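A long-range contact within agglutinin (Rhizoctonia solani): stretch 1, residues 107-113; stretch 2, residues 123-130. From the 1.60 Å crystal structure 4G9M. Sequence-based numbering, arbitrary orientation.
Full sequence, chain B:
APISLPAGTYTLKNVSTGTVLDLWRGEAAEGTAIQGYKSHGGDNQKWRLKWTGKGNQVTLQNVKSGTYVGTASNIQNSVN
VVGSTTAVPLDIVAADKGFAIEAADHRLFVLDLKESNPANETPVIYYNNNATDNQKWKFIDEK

Stretch 1, residues 107-113: RLFVLDL
Stretch 2 (123-130) PVIYYNNN

The two stretches form an antiparallel β-ladder, held by backbone hydrogen bonds and lined on one face by apolar side chains, which buries 690 Å² in total. The strand axes run at 138° between N-to-C directions and approach to 4.4 Å. The register alternates between narrow non-hydrogen-bonded pairs (F109 CA to N128 CA 4.7 Å, L111 CA to Y126 CA 5.1 Å, L113 CA to V124 CA 4.5 Å) and wider hydrogen-bonded ones (V110 CA to Y127 CA 5.6 Å, D112 CA to I125 CA 5.2 Å).

Reciprocal bonds define the wide pairs: V110 N to Y127 O, 3.0 Å and nearly linear at 175°; Y127 N to V110 O, 3.1 Å; D112 N to I125 O and I125 N to D112 O, both 2.8 Å. Phi/psi stays extended from F109 (-107/135) to L113 (-81/107). At L108 (-75/-14) the chain turns a corner, yet L108 O still accepts N129 N at 2.8 Å.

L111, L113, V124 and Y126 share one face. There L111 CD1 lies 3.7 Å from Y126 CE1 (Y126 chi1 m), and L113 CD1 (chi1 t, chi2 p) 3.9 Å from V124 CG2 (chi1 t). On the other face, D112 (chi1 t) brings OD2 to 3.2 Å from Y127 CD2, while V110 CG1 (chi1 m) meets N129 CG at 3.6 Å.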

# COMPACT_ATOMS: atom_id res chain seq x y z
N ARG B 107 -0.29 4.17 -12.92
CA ARG B 107 0.44 3.79 -11.71
C ARG B 107 1.88 4.29 -11.63
O ARG B 107 2.53 4.13 -10.59
CB ARG B 107 0.42 2.27 -11.51
CG ARG B 107 -0.96 1.71 -11.20
CD ARG B 107 -0.89 0.26 -10.75
NE ARG B 107 -2.22 -0.33 -10.63
CZ ARG B 107 -2.47 -1.49 -10.02
NH1 ARG B 107 -1.49 -2.17 -9.45
NH2 ARG B 107 -3.71 -1.95 -9.96
N LEU B 108 2.39 4.86 -12.71
CA LEU B 108 3.70 5.49 -12.66
C LEU B 108 3.61 6.83 -11.93
O LEU B 108 4.64 7.40 -11.56
CB LEU B 108 4.27 5.74 -14.07
CG LEU B 108 4.81 4.56 -14.88
CD1 LEU B 108 5.31 5.06 -16.23
CD2 LEU B 108 5.92 3.83 -14.14
N PHE B 109 2.38 7.31 -11.73
CA PHE B 109 2.17 8.64 -11.14
C PHE B 109 1.67 8.61 -9.72
O PHE B 109 0.74 7.86 -9.39
CB PHE B 109 1.24 9.47 -12.02
CG PHE B 109 1.82 9.76 -13.38
CD1 PHE B 109 2.68 10.83 -13.56
CD2 PHE B 109 1.54 8.93 -14.44
CE1 PHE B 109 3.24 11.07 -14.81
CE2 PHE B 109 2.10 9.17 -15.70
CZ PHE B 109 2.95 10.24 -15.87
N VAL B 110 2.27 9.47 -8.89
CA VAL B 110 1.86 9.63 -7.49
C VAL B 110 1.59 11.10 -7.16
O VAL B 110 2.05 11.99 -7.86
CB VAL B 110 2.92 9.09 -6.50
CG1 VAL B 110 3.01 7.55 -6.58
CG2 VAL B 110 4.28 9.75 -6.73
N LEU B 111 0.86 11.33 -6.06
CA LEU B 111 0.65 12.67 -5.53
C LEU B 111 1.97 13.21 -5.01
O LEU B 111 2.65 12.56 -4.21
CB LEU B 111 -0.39 12.67 -4.41
CG LEU B 111 -1.83 13.00 -4.82
CD1 LEU B 111 -2.30 12.10 -5.92
CD2 LEU B 111 -2.77 12.91 -3.61
N ASP B 112 2.31 14.41 -5.45
CA ASP B 112 3.65 14.97 -5.22
C ASP B 112 3.53 16.40 -4.71
O ASP B 112 2.90 17.23 -5.34
CB ASP B 112 4.40 14.92 -6.57
CG ASP B 112 5.79 15.52 -6.51
OD1 ASP B 112 5.96 16.66 -6.04
OD2 ASP B 112 6.73 14.85 -6.99
N LEU B 113 4.11 16.69 -3.55
CA LEU B 113 4.20 18.08 -3.12
C LEU B 113 5.37 18.73 -3.85
O LEU B 113 6.54 18.46 -3.56
CB LEU B 113 4.35 18.18 -1.59
CG LEU B 113 4.30 19.59 -0.99
CD1 LEU B 113 3.03 20.34 -1.40
CD2 LEU B 113 4.37 19.51 0.53
N PRO B 123 1.89 23.77 -4.78
CA PRO B 123 1.00 22.87 -5.51
C PRO B 123 1.29 21.40 -5.24
O PRO B 123 2.44 21.03 -5.00
CB PRO B 123 1.29 23.20 -6.98
CG PRO B 123 1.85 24.59 -6.94
CD PRO B 123 2.65 24.66 -5.68
N VAL B 124 0.23 20.60 -5.23
CA VAL B 124 0.36 19.15 -5.27
C VAL B 124 0.07 18.75 -6.70
O VAL B 124 -0.89 19.25 -7.30
CB VAL B 124 -0.62 18.49 -4.30
CG1 VAL B 124 -0.61 16.98 -4.48
CG2 VAL B 124 -0.25 18.87 -2.89
N ILE B 125 0.91 17.89 -7.26
CA ILE B 125 0.84 17.59 -8.69
C ILE B 125 0.94 16.08 -8.87
O ILE B 125 1.39 15.38 -7.96
CB ILE B 125 2.00 18.26 -9.46
CG1 ILE B 125 3.36 17.90 -8.83
CG2 ILE B 125 1.84 19.78 -9.51
CD1 ILE B 125 4.58 18.33 -9.67
N TYR B 126 0.51 15.58 -10.02
CA TYR B 126 0.83 14.19 -10.39
C TYR B 126 2.26 14.20 -10.89
O TYR B 126 2.66 15.12 -11.62
CB TYR B 126 -0.12 13.65 -11.48
CG TYR B 126 -1.51 13.46 -10.91
CD1 TYR B 126 -1.82 12.35 -10.15
CD2 TYR B 126 -2.48 14.44 -11.07
CE1 TYR B 126 -3.08 12.21 -9.57
CE2 TYR B 126 -3.75 14.30 -10.49
CZ TYR B 126 -4.04 13.20 -9.75
OH TYR B 126 -5.29 13.06 -9.16
N TYR B 127 3.05 13.20 -10.51
CA TYR B 127 4.45 13.19 -10.94
C TYR B 127 4.99 11.78 -10.87
O TYR B 127 4.57 10.99 -10.03
CB TYR B 127 5.28 14.08 -10.03
CG TYR B 127 6.54 14.73 -10.60
CD1 TYR B 127 6.49 15.64 -11.67
CD2 TYR B 127 7.78 14.52 -10.00
CE1 TYR B 127 7.64 16.27 -12.14
CE2 TYR B 127 8.93 15.15 -10.46
CZ TYR B 127 8.86 16.01 -11.54
OH TYR B 127 10.00 16.65 -11.97
N ASN B 128 5.93 11.47 -11.75
CA ASN B 128 6.54 10.14 -11.78
C ASN B 128 7.03 9.74 -10.40
O ASN B 128 7.68 10.53 -9.72
CB ASN B 128 7.71 10.13 -12.77
CG ASN B 128 8.25 8.74 -13.03
OD1 ASN B 128 7.65 7.97 -13.78
ND2 ASN B 128 9.38 8.41 -12.41
N ASN B 129 6.70 8.52 -9.98
CA ASN B 129 7.06 8.05 -8.66
C ASN B 129 8.55 7.77 -8.63
O ASN B 129 9.03 6.81 -9.23
CB ASN B 129 6.26 6.79 -8.27
CG ASN B 129 6.45 6.40 -6.81
OD1 ASN B 129 7.07 7.12 -6.03
ND2 ASN B 129 5.89 5.24 -6.43
N ASN B 130 9.28 8.62 -7.91
CA ASN B 130 10.71 8.45 -7.70
C ASN B 130 10.99 8.05 -6.27
O ASN B 130 12.16 7.91 -5.87
CB ASN B 130 11.42 9.75 -8.01
CG ASN B 130 11.21 10.20 -9.44
OD1 ASN B 130 11.30 9.38 -10.36
ND2 ASN B 130 10.87 11.47 -9.64